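Local structure of prolyl-ACP dehydrogenase (Oscillatoria sp., 4IRN) at residues A[276-284]-A[396-406]; A[328-339]-A[352-360]. The protein probably uses FAD to oxidise a prolyl group carried on an acyl carrier protein, a step in anatoxin-a biosynthesis. One frame throughout, in Å; residues are numbered along the deposited sequence.

Contact 1. Residues A[276-284]-A[396-406]. With FAD (flavin-adenine dinucleotide), chain I.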
loop_
_atom_site.group_PDB
_atom_site.type_symbol
_atom_site.label_atom_id
_atom_site.label_comp_id
_atom_site.label_asym_id
_atom_site.label_seq_id
_atom_site.Cartn_x
_atom_site.Cartn_y
_atom_site.Cartn_z
ATOM N N MET A 276 24.320 3.667 -17.248
ATOM C CA MET A 276 23.143 3.413 -16.403
ATOM C C MET A 276 23.505 3.020 -14.978
ATOM O O MET A 276 22.731 3.264 -14.063
ATOM C CB MET A 276 22.202 2.382 -17.034
ATOM C CG MET A 276 21.343 2.929 -18.150
ATOM S SD MET A 276 20.591 4.528 -17.786
ATOM C CE MET A 276 18.965 4.328 -18.550
ATOM N N GLU A 277 24.670 2.392 -14.780
ATOM C CA GLU A 277 25.152 2.041 -13.440
ATOM C C GLU A 277 25.374 3.343 -12.627
ATOM O O GLU A 277 24.821 3.486 -11.538
ATOM C CB GLU A 277 26.471 1.270 -13.534
ATOM C CG GLU A 277 26.359 -0.194 -13.204
ATOM C CD GLU A 277 27.622 -0.946 -13.549
ATOM O OE1 GLU A 277 27.726 -1.439 -14.696
ATOM O OE2 GLU A 277 28.515 -1.030 -12.678
ATOM N N TRP A 278 26.133 4.308 -13.197
ATOM C CA TRP A 278 26.442 5.583 -12.552
ATOM C C TRP A 278 25.225 6.472 -12.448
ATOM O O TRP A 278 25.039 7.128 -11.416
ATOM C CB TRP A 278 27.581 6.314 -13.286
ATOM C CG TRP A 278 28.906 5.607 -13.197
ATOM C CD1 TRP A 278 29.478 4.823 -14.152
ATOM C CD2 TRP A 278 29.787 5.566 -12.065
ATOM N NE1 TRP A 278 30.662 4.298 -13.688
ATOM C CE2 TRP A 278 30.879 4.743 -12.412
ATOM C CE3 TRP A 278 29.755 6.136 -10.783
ATOM C CZ2 TRP A 278 31.932 4.484 -11.534
ATOM C CZ3 TRP A 278 30.815 5.899 -9.919
ATOM C CH2 TRP A 278 31.886 5.081 -10.298
ATOM N N GLU A 279 24.389 6.492 -13.506
ATOM C CA GLU A 279 23.186 7.321 -13.551
ATOM C C GLU A 279 22.170 6.899 -12.496
ATOM O O GLU A 279 21.905 7.672 -11.579
ATOM C CB GLU A 279 22.566 7.308 -14.947
ATOM C CG GLU A 279 21.718 8.529 -15.267
ATOM C CD GLU A 279 21.049 8.484 -16.630
ATOM O OE1 GLU A 279 21.710 8.066 -17.610
ATOM O OE2 GLU A 279 19.867 8.887 -16.721
ATOM N N ARG A 280 21.655 5.663 -12.589
ATOM C CA ARG A 280 20.653 5.109 -11.670
ATOM C C ARG A 280 21.049 5.199 -10.206
ATOM O O ARG A 280 20.223 5.574 -9.377
ATOM C CB ARG A 280 20.282 3.659 -12.043
ATOM C CG ARG A 280 19.454 3.561 -13.307
ATOM C CD ARG A 280 19.366 2.143 -13.807
ATOM N NE ARG A 280 18.630 2.075 -15.070
ATOM C CZ ARG A 280 18.306 0.947 -15.691
ATOM N NH1 ARG A 280 18.648 -0.225 -15.174
ATOM N NH2 ARG A 280 17.621 0.981 -16.824
ATOM N N GLY A 281 22.308 4.894 -9.912
ATOM C CA GLY A 281 22.816 4.899 -8.551
ATOM C C GLY A 281 23.139 6.253 -7.951
ATOM O O GLY A 281 23.118 6.385 -6.726
ATOM N N PHE A 282 23.474 7.269 -8.787
ATOM C CA PHE A 282 23.906 8.569 -8.276
ATOM C C PHE A 282 23.122 9.826 -8.651
ATOM O O PHE A 282 23.344 10.870 -8.031
ATOM C CB PHE A 282 25.425 8.733 -8.453
ATOM C CG PHE A 282 26.186 7.568 -7.861
ATOM C CD1 PHE A 282 26.302 7.423 -6.486
ATOM C CD2 PHE A 282 26.716 6.577 -8.675
ATOM C CE1 PHE A 282 26.943 6.319 -5.943
ATOM C CE2 PHE A 282 27.364 5.477 -8.127
ATOM C CZ PHE A 282 27.468 5.356 -6.765
ATOM N N ILE A 283 22.200 9.741 -9.630
ATOM C CA ILE A 283 21.368 10.885 -10.026
ATOM C C ILE A 283 20.427 11.324 -8.880
ATOM O O ILE A 283 20.068 12.500 -8.800
ATOM C CB ILE A 283 20.624 10.636 -11.377
ATOM C CG1 ILE A 283 20.267 11.949 -12.090
ATOM C CG2 ILE A 283 19.398 9.708 -11.233
ATOM C CD1 ILE A 283 20.491 11.923 -13.595
ATOM N N LEU A 284 20.059 10.381 -7.990
ATOM C CA LEU A 284 19.143 10.606 -6.873
ATOM C C LEU A 284 19.835 10.743 -5.513
ATOM O O LEU A 284 19.159 10.735 -4.483
ATOM C CB LEU A 284 18.046 9.513 -6.850
ATOM C CG LEU A 284 17.038 9.497 -8.012
ATOM C CD1 LEU A 284 16.021 8.388 -7.824
ATOM C CD2 LEU A 284 16.321 10.829 -8.149
ATOM N N SER A 396 11.837 11.729 -11.625
ATOM C CA SER A 396 12.704 10.619 -11.213
ATOM C C SER A 396 12.135 9.242 -11.531
ATOM O O SER A 396 12.898 8.284 -11.613
ATOM C CB SER A 396 13.059 10.732 -9.733
ATOM O OG SER A 396 11.938 10.479 -8.901
ATOM N N LYS A 397 10.806 9.151 -11.726
ATOM C CA LYS A 397 10.079 7.923 -12.066
ATOM C C LYS A 397 10.155 7.643 -13.574
ATOM O O LYS A 397 9.726 6.570 -14.012
ATOM C CB LYS A 397 8.614 8.011 -11.602
ATOM C CG LYS A 397 8.465 7.997 -10.089
ATOM C CD LYS A 397 7.033 7.950 -9.642
ATOM C CE LYS A 397 6.541 6.546 -9.438
ATOM N NZ LYS A 397 5.222 6.572 -8.767
ATOM N N PHE A 398 10.713 8.603 -14.361
ATOM C CA PHE A 398 10.840 8.497 -15.820
ATOM C C PHE A 398 12.276 8.559 -16.335
ATOM O O PHE A 398 12.638 7.732 -17.181
ATOM C CB PHE A 398 9.914 9.490 -16.533
ATOM C CG PHE A 398 8.488 9.381 -16.052
ATOM C CD1 PHE A 398 7.723 8.255 -16.341
ATOM C CD2 PHE A 398 7.931 10.369 -15.249
ATOM C CE1 PHE A 398 6.419 8.137 -15.869
ATOM C CE2 PHE A 398 6.623 10.253 -14.779
ATOM C CZ PHE A 398 5.880 9.134 -15.089
ATOM N N TYR A 399 13.107 9.507 -15.825
ATOM C CA TYR A 399 14.510 9.543 -16.241
ATOM C C TYR A 399 15.285 8.428 -15.550
ATOM O O TYR A 399 14.856 7.961 -14.485
ATOM C CB TYR A 399 15.159 10.929 -16.105
ATOM C CG TYR A 399 15.299 11.473 -14.703
ATOM C CD1 TYR A 399 16.302 11.015 -13.853
ATOM C CD2 TYR A 399 14.538 12.557 -14.279
ATOM C CE1 TYR A 399 16.471 11.549 -12.579
ATOM C CE2 TYR A 399 14.712 13.112 -13.013
ATOM C CZ TYR A 399 15.670 12.598 -12.163
ATOM O OH TYR A 399 15.828 13.149 -10.916
ATOM N N SER A 400 16.377 7.950 -16.190
ATOM C CA SER A 400 17.232 6.826 -15.753
ATOM C C SER A 400 16.478 5.481 -15.841
ATOM O O SER A 400 16.968 4.457 -15.360
ATOM C CB SER A 400 17.796 7.056 -14.347
ATOM O OG SER A 400 18.418 8.324 -14.214
ATOM N N GLY A 401 15.303 5.502 -16.474
ATOM C CA GLY A 401 14.430 4.347 -16.632
ATOM C C GLY A 401 13.209 4.432 -15.739
ATOM O O GLY A 401 13.278 4.990 -14.641
ATOM N N THR A 402 12.074 3.881 -16.209
ATOM C CA THR A 402 10.814 3.869 -15.455
ATOM C C THR A 402 10.881 2.838 -14.332
ATOM O O THR A 402 11.705 1.923 -14.401
ATOM C CB THR A 402 9.606 3.585 -16.358
ATOM O OG1 THR A 402 9.710 2.267 -16.877
ATOM C CG2 THR A 402 9.431 4.601 -17.476
ATOM N N SER A 403 9.984 2.962 -13.324
ATOM C CA SER A 403 9.898 2.045 -12.180
ATOM C C SER A 403 9.697 0.592 -12.637
ATOM O O SER A 403 10.337 -0.310 -12.095
ATOM C CB SER A 403 8.792 2.484 -11.227
ATOM O OG SER A 403 9.081 3.765 -10.689
ATOM N N GLU A 404 8.873 0.395 -13.685
ATOM C CA GLU A 404 8.562 -0.895 -14.303
ATOM C C GLU A 404 9.805 -1.528 -14.934
ATOM O O GLU A 404 10.004 -2.731 -14.786
ATOM C CB GLU A 404 7.445 -0.741 -15.350
ATOM C CG GLU A 404 6.099 -0.311 -14.785
ATOM C CD GLU A 404 5.957 1.138 -14.348
ATOM O OE1 GLU A 404 6.398 2.040 -15.097
ATOM O OE2 GLU A 404 5.393 1.372 -13.255
ATOM N N ILE A 405 10.639 -0.722 -15.617
ATOM C CA ILE A 405 11.884 -1.147 -16.260
ATOM C C ILE A 405 12.875 -1.673 -15.248
ATOM O O ILE A 405 13.444 -2.742 -15.475
ATOM C CB ILE A 405 12.462 -0.032 -17.185
ATOM C CG1 ILE A 405 11.694 0.029 -18.514
ATOM C CG2 ILE A 405 13.992 -0.128 -17.419
ATOM C CD1 ILE A 405 11.355 -1.350 -19.198
ATOM N N GLN A 406 13.050 -0.948 -14.122
ATOM C CA GLN A 406 13.950 -1.331 -13.023
ATOM C C GLN A 406 13.528 -2.690 -12.476
ATOM O O GLN A 406 14.375 -3.557 -12.296
ATOM C CB GLN A 406 13.921 -0.305 -11.872
ATOM C CG GLN A 406 13.878 1.163 -12.283
ATOM C CD GLN A 406 15.207 1.799 -12.639
ATOM O OE1 GLN A 406 16.284 1.256 -12.405
ATOM N NE2 GLN A 406 15.143 3.059 -13.030
HETATM P PA FAD I . 7.962 3.943 -22.836
HETATM O O1A FAD I . 9.336 3.398 -22.828
HETATM O O2A FAD I . 7.257 4.348 -24.121
HETATM O O5B FAD I . 6.971 2.893 -22.199
HETATM C C5B FAD I . 5.595 3.243 -21.981
HETATM C C4B FAD I . 5.165 2.653 -20.664
HETATM O O4B FAD I . 5.122 1.221 -20.775
HETATM C C3B FAD I . 6.051 3.008 -19.470
HETATM O O3B FAD I . 5.281 3.708 -18.504
HETATM C C2B FAD I . 6.598 1.672 -18.941
HETATM O O2B FAD I . 6.272 1.526 -17.567
HETATM C C1B FAD I . 5.839 0.599 -19.724
HETATM N N9A FAD I . 6.691 -0.447 -20.288
HETATM C C8A FAD I . 7.450 -0.366 -21.425
HETATM N N7A FAD I . 8.165 -1.438 -21.667
HETATM C C5A FAD I . 7.857 -2.288 -20.620
HETATM C C6A FAD I . 8.297 -3.592 -20.284
HETATM N N6A FAD I . 9.171 -4.293 -21.010
HETATM N N1A FAD I . 7.805 -4.150 -19.156
HETATM C C2A FAD I . 6.926 -3.456 -18.429
HETATM N N3A FAD I . 6.431 -2.236 -18.654
HETATM C C4A FAD I . 6.941 -1.694 -19.762
HETATM N N1 FAD I . 16.792 10.061 -22.386
HETATM C C2 FAD I . 18.043 10.255 -22.926
HETATM O O2 FAD I . 18.515 9.450 -23.728
HETATM N N3 FAD I . 18.786 11.384 -22.588
HETATM C C4 FAD I . 18.382 12.379 -21.731
HETATM O O4 FAD I . 19.124 13.335 -21.508
HETATM C C4X FAD I . 17.048 12.182 -21.161
HETATM N N5 FAD I . 16.574 13.108 -20.358
HETATM C C5X FAD I . 15.276 12.941 -19.873
HETATM C C6 FAD I . 14.760 13.917 -19.015
HETATM C C7 FAD I . 13.482 13.805 -18.479
HETATM C C7M FAD I . 12.997 14.830 -17.486
HETATM C C8 FAD I . 12.682 12.695 -18.827
HETATM C C8M FAD I . 11.293 12.519 -18.270
HETATM C C9 FAD I . 13.185 11.733 -19.693
HETATM C C9A FAD I . 14.470 11.824 -20.220
HETATM N N10 FAD I . 15.021 10.845 -21.094
HETATM C C10 FAD I . 16.303 10.983 -21.562
HETATM C "C1'" FAD I . 14.164 9.729 -21.555
HETATM C "C2'" FAD I . 13.801 8.833 -20.380
HETATM O "O2'" FAD I . 14.880 7.971 -20.025
HETATM C "C3'" FAD I . 12.520 8.054 -20.676
HETATM O "O3'" FAD I . 11.489 8.493 -19.796
HETATM C "C4'" FAD I . 12.663 6.534 -20.575
HETATM O "O4'" FAD I . 13.658 6.076 -21.494
HETATM C "C5'" FAD I . 11.346 5.798 -20.741
HETATM O "O5'" FAD I . 10.852 5.944 -22.083
HETATM P P FAD I . 9.331 6.404 -22.330
HETATM O O1P FAD I . 8.907 7.443 -21.362
HETATM O O2P FAD I . 9.481 6.705 -23.801
HETATM O O3P FAD I . 8.173 5.336 -22.046
HETATM O O HOH W 1 18.151 14.441 -9.982
#
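The Arg280 guanidinium has Gln406 CD over one face and Met276 CB over the opposite one, both offset toward the rim. Ser400 O lies at its edge. Arg280 NE donates to Ser400 O at 2.9 Å, tilted 24° from the guanidinium plane and nearly in line with the carbonyl. The arginine chain runs extended from CG to NE, which carries the NE past Gln406. The amide plane of Gln406 is turned 64° from the guanidinium. Gln406 NE2 donates weakly to Ser400 O (3.3 Å) and to Gly401 O (3.1 Å).

The Tyr399 ring has Ser396 CA above one face. Ile283 CG2 comes to its edge, 3.7 Å from Tyr399 CE1. Leu284 CD2 packs 3.6 Å from both Tyr399 OH and Ser396 CB. One water joins Tyr399 OH to Ile283 O. Phe122 of helix 118-138 stacks on the tyrosine.

Ser400 OG donates to Glu279 OE2 at 2.9 Å, on the anti side of the carboxylate. Glu279 CG stands anti to the backbone N (chi1 -155°), with the chain extended beyond it toward the serine.

Residues 398-401 form a type II beta turn. Thr402 is the N-cap of helix 403-414, its OG1 accepting weakly from Ile405 N. Phe398 O accepts from FAD O3' at 3.0 Å. The hydroxyl and the carbonyl O of Ser400 are thus both bonded to helix 268-282, which holds a buried turn beside the FAD pocket.

Contact 2. Residues A[328-339]-A[352-360]; sequences RLENAKAYLYKV and EASMANLYI
Tyr335 and Tyr359 make the main aromatic contact. Their centroids are 5.2 Å apart and the planes meet obliquely at 31°. Tyr335 CE2 lies 3.5 Å from Tyr359 CG. Tyr359 is a knob in a hole formed by Arg328, Asn331, Ala332 and Tyr335. Its CG is anti to the backbone N (chi1 -172°), and the ring reaches across to helix 316-344, where Arg328 O sits at its edge. Met355 O lies over the centre of one face of Tyr335.

The apolar contacts continue along both helices. Met355 CB approaches Tyr335 CE1 at 3.8 Å. Tyr335 CB meets Ala356 CB at 3.9 Å. Ala332 CB touches Ile360 CG1, and Val339 CG2 packs on the backbone of Glu352, 3.3 Å from its O.

Polar contact is slight. Asn331 ND2 donates weakly to Tyr359 OH at 3.0 Å. Arg328 bonds instead to Ser367 and Glu370, farther along helix 350-375.

The short segments run antiparallel at 157°, with axes 8.9 Å apart, as neighbours in the C-terminal helical bundle of the acyl-CoA dehydrogenase fold. The third subunit packs on Asn331 and Met355. Aromatic and aliphatic packing therefore carries most of this helix pairing, with one weak hydrogen bond added.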
loop_
_atom_site.group_PDB
_atom_site.type_symbol
_atom_site.label_atom_id
_atom_site.label_comp_id
_atom_site.label_asym_id
_atom_site.label_seq_id
_atom_site.Cartn_x
_atom_site.Cartn_y
_atom_site.Cartn_z
ATOM N N ARG A 328 11.730 5.863 5.259
ATOM C CA ARG A 328 12.103 6.035 3.856
ATOM C C ARG A 328 13.465 6.699 3.676
ATOM O O ARG A 328 14.243 6.250 2.834
ATOM C CB ARG A 328 11.023 6.805 3.089
ATOM C CG ARG A 328 9.873 5.917 2.717
ATOM C CD ARG A 328 8.996 6.546 1.687
ATOM N NE ARG A 328 7.619 6.374 2.106
ATOM C CZ ARG A 328 6.887 7.321 2.671
ATOM N NH1 ARG A 328 7.387 8.536 2.851
ATOM N NH2 ARG A 328 5.654 7.064 3.070
ATOM N N LEU A 329 13.760 7.737 4.479
ATOM C CA LEU A 329 15.020 8.474 4.442
ATOM C C LEU A 329 16.213 7.575 4.764
ATOM O O LEU A 329 17.221 7.629 4.056
ATOM C CB LEU A 329 14.972 9.702 5.379
ATOM C CG LEU A 329 16.262 10.538 5.517
ATOM C CD1 LEU A 329 16.560 11.330 4.243
ATOM C CD2 LEU A 329 16.177 11.471 6.685
ATOM N N GLU A 330 16.081 6.738 5.808
ATOM C CA GLU A 330 17.125 5.807 6.245
ATOM C C GLU A 330 17.348 4.674 5.253
ATOM O O GLU A 330 18.486 4.242 5.087
ATOM C CB GLU A 330 16.876 5.290 7.673
ATOM C CG GLU A 330 16.905 6.388 8.734
ATOM C CD GLU A 330 18.169 7.227 8.849
ATOM O OE1 GLU A 330 19.281 6.651 8.822
ATOM O OE2 GLU A 330 18.044 8.466 8.986
ATOM N N ASN A 331 16.282 4.228 4.572
ATOM C CA ASN A 331 16.340 3.197 3.530
ATOM C C ASN A 331 17.018 3.738 2.271
ATOM O O ASN A 331 17.791 3.021 1.639
ATOM C CB ASN A 331 14.950 2.709 3.164
ATOM C CG ASN A 331 14.346 1.702 4.115
ATOM O OD1 ASN A 331 14.993 0.724 4.506
ATOM N ND2 ASN A 331 13.061 1.893 4.451
ATOM N N ALA A 332 16.701 4.998 1.897
ATOM C CA ALA A 332 17.274 5.700 0.746
ATOM C C ALA A 332 18.792 5.840 0.931
ATOM O O ALA A 332 19.550 5.587 -0.006
ATOM C CB ALA A 332 16.633 7.073 0.587
ATOM N N LYS A 333 19.225 6.197 2.153
ATOM C CA LYS A 333 20.637 6.335 2.529
ATOM C C LYS A 333 21.353 4.981 2.361
ATOM O O LYS A 333 22.422 4.923 1.758
ATOM C CB LYS A 333 20.779 6.849 3.977
ATOM C CG LYS A 333 20.602 8.351 4.130
ATOM C CD LYS A 333 20.651 8.770 5.594
ATOM C CE LYS A 333 20.434 10.256 5.791
ATOM N NZ LYS A 333 20.482 10.645 7.229
ATOM N N ALA A 334 20.717 3.893 2.823
ATOM C CA ALA A 334 21.236 2.532 2.696
ATOM C C ALA A 334 21.461 2.099 1.225
ATOM O O ALA A 334 22.521 1.549 0.916
ATOM C CB ALA A 334 20.303 1.567 3.389
ATOM N N TYR A 335 20.488 2.377 0.322
ATOM C CA TYR A 335 20.596 2.019 -1.095
ATOM C C TYR A 335 21.670 2.824 -1.785
ATOM O O TYR A 335 22.397 2.273 -2.616
ATOM C CB TYR A 335 19.266 2.176 -1.845
ATOM C CG TYR A 335 18.319 1.009 -1.675
ATOM C CD1 TYR A 335 18.603 -0.235 -2.237
ATOM C CD2 TYR A 335 17.123 1.153 -0.982
ATOM C CE1 TYR A 335 17.742 -1.321 -2.070
ATOM C CE2 TYR A 335 16.249 0.079 -0.816
ATOM C CZ TYR A 335 16.570 -1.163 -1.347
ATOM O OH TYR A 335 15.708 -2.221 -1.168
ATOM N N LEU A 336 21.778 4.126 -1.433
ATOM C CA LEU A 336 22.757 5.049 -1.998
ATOM C C LEU A 336 24.182 4.668 -1.591
ATOM O O LEU A 336 25.071 4.663 -2.445
ATOM C CB LEU A 336 22.437 6.498 -1.583
ATOM C CG LEU A 336 23.426 7.578 -2.028
ATOM C CD1 LEU A 336 23.525 7.663 -3.551
ATOM C CD2 LEU A 336 23.092 8.913 -1.406
ATOM N N TYR A 337 24.398 4.384 -0.301
ATOM C CA TYR A 337 25.707 4.022 0.230
ATOM C C TYR A 337 26.240 2.658 -0.119
ATOM O O TYR A 337 27.452 2.476 -0.120
ATOM C CB TYR A 337 25.881 4.436 1.697
ATOM C CG TYR A 337 25.752 5.940 1.809
ATOM C CD1 TYR A 337 26.698 6.778 1.235
ATOM C CD2 TYR A 337 24.624 6.529 2.376
ATOM C CE1 TYR A 337 26.522 8.149 1.192
ATOM C CE2 TYR A 337 24.466 7.915 2.386
ATOM C CZ TYR A 337 25.435 8.717 1.811
ATOM O OH TYR A 337 25.295 10.072 1.821
ATOM N N LYS A 338 25.359 1.728 -0.512
ATOM C CA LYS A 338 25.757 0.401 -0.979
ATOM C C LYS A 338 26.390 0.528 -2.386
ATOM O O LYS A 338 27.483 0.006 -2.610
ATOM C CB LYS A 338 24.555 -0.580 -0.971
ATOM C CG LYS A 338 24.846 -1.948 -1.577
ATOM C CD LYS A 338 25.283 -3.034 -0.592
ATOM C CE LYS A 338 25.650 -4.304 -1.330
ATOM N NZ LYS A 338 24.873 -5.492 -0.878
ATOM N N VAL A 339 25.691 1.216 -3.317
ATOM C CA VAL A 339 26.132 1.473 -4.693
ATOM C C VAL A 339 27.457 2.251 -4.679
ATOM O O VAL A 339 28.395 1.878 -5.391
ATOM C CB VAL A 339 25.050 2.214 -5.528
ATOM C CG1 VAL A 339 25.520 2.456 -6.956
ATOM C CG2 VAL A 339 23.753 1.440 -5.552
ATOM N N GLU A 352 22.227 -3.175 -8.046
ATOM C CA GLU A 352 22.179 -2.286 -6.891
ATOM C C GLU A 352 21.773 -0.866 -7.262
ATOM O O GLU A 352 21.068 -0.223 -6.487
ATOM C CB GLU A 352 23.495 -2.325 -6.109
ATOM C CG GLU A 352 23.707 -3.629 -5.349
ATOM C CD GLU A 352 24.143 -4.855 -6.141
ATOM O OE1 GLU A 352 24.552 -4.708 -7.317
ATOM O OE2 GLU A 352 24.089 -5.969 -5.573
ATOM N N ALA A 353 22.191 -0.386 -8.447
ATOM C CA ALA A 353 21.852 0.944 -8.959
ATOM C C ALA A 353 20.376 0.998 -9.338
ATOM O O ALA A 353 19.729 2.024 -9.114
ATOM C CB ALA A 353 22.711 1.277 -10.166
ATOM N N SER A 354 19.843 -0.114 -9.893
ATOM C CA SER A 354 18.445 -0.241 -10.300
ATOM C C SER A 354 17.532 -0.270 -9.089
ATOM O O SER A 354 16.487 0.373 -9.108
ATOM C CB SER A 354 18.245 -1.482 -11.158
ATOM O OG SER A 354 19.030 -1.409 -12.338
ATOM N N MET A 355 17.947 -0.984 -8.017
ATOM C CA MET A 355 17.218 -1.075 -6.745
ATOM C C MET A 355 17.175 0.297 -6.064
ATOM O O MET A 355 16.130 0.679 -5.524
ATOM C CB MET A 355 17.872 -2.100 -5.812
ATOM C CG MET A 355 17.655 -3.531 -6.248
ATOM S SD MET A 355 18.393 -4.730 -5.122
ATOM C CE MET A 355 17.148 -4.836 -3.937
ATOM N N ALA A 356 18.307 1.040 -6.117
ATOM C CA ALA A 356 18.440 2.376 -5.550
ATOM C C ALA A 356 17.520 3.362 -6.271
ATOM O O ALA A 356 16.742 4.052 -5.617
ATOM C CB ALA A 356 19.885 2.842 -5.633
ATOM N N ASN A 357 17.565 3.374 -7.608
ATOM C CA ASN A 357 16.745 4.243 -8.433
ATOM C C ASN A 357 15.261 3.984 -8.222
ATOM O O ASN A 357 14.496 4.925 -8.029
ATOM C CB ASN A 357 17.116 4.072 -9.891
ATOM C CG ASN A 357 16.741 5.256 -10.724
ATOM O OD1 ASN A 357 15.668 5.307 -11.315
ATOM N ND2 ASN A 357 17.618 6.237 -10.778
ATOM N N LEU A 358 14.863 2.703 -8.223
ATOM C CA LEU A 358 13.475 2.280 -8.036
ATOM C C LEU A 358 12.961 2.691 -6.650
ATOM O O LEU A 358 11.881 3.280 -6.556
ATOM C CB LEU A 358 13.308 0.759 -8.289
ATOM C CG LEU A 358 11.987 0.069 -7.880
ATOM C CD1 LEU A 358 10.836 0.467 -8.781
ATOM C CD2 LEU A 358 12.131 -1.424 -7.935
ATOM N N TYR A 359 13.748 2.419 -5.586
ATOM C CA TYR A 359 13.363 2.770 -4.226
ATOM C C TYR A 359 13.306 4.285 -3.983
ATOM O O TYR A 359 12.270 4.769 -3.547
ATOM C CB TYR A 359 14.238 2.075 -3.159
ATOM C CG TYR A 359 13.695 2.304 -1.768
ATOM C CD1 TYR A 359 12.693 1.488 -1.250
ATOM C CD2 TYR A 359 14.081 3.414 -1.022
ATOM C CE1 TYR A 359 12.102 1.758 -0.020
ATOM C CE2 TYR A 359 13.481 3.709 0.200
ATOM C CZ TYR A 359 12.501 2.868 0.705
ATOM O OH TYR A 359 11.944 3.099 1.939
ATOM N N ILE A 360 14.411 4.998 -4.202
ATOM C CA ILE A 360 14.545 6.435 -3.960
ATOM C C ILE A 360 13.537 7.302 -4.716
ATOM O O ILE A 360 13.002 8.229 -4.122
ATOM C CB ILE A 360 16.024 6.927 -4.063
ATOM C CG1 ILE A 360 16.932 6.094 -3.123
ATOM C CG2 ILE A 360 16.126 8.442 -3.770
ATOM C CD1 ILE A 360 18.411 6.253 -3.285
#

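The centres of contacts 1 and 2 lie about 11 Å apart, and helix 350-375 joins them. Its Tyr335-facing side belongs to contact 2, while Ser354 and Asn357 on another side serve contact 1. Arg280 O is 3.0 Å from Asn357 ND2, and Arg280 NH1 is 3.1 Å from Ser354 OG; both are probable hydrogen bonds. Ala353 CB packs 3.3 Å from Glu277 O. Contact 1 borders the FAD, which is also held by His305 and Ala377 of the second subunit. Contact 2 lies away from the FAD site and meets the third subunit. Together they connect the cofactor pocket, through the helical bundle, to a different subunit interface.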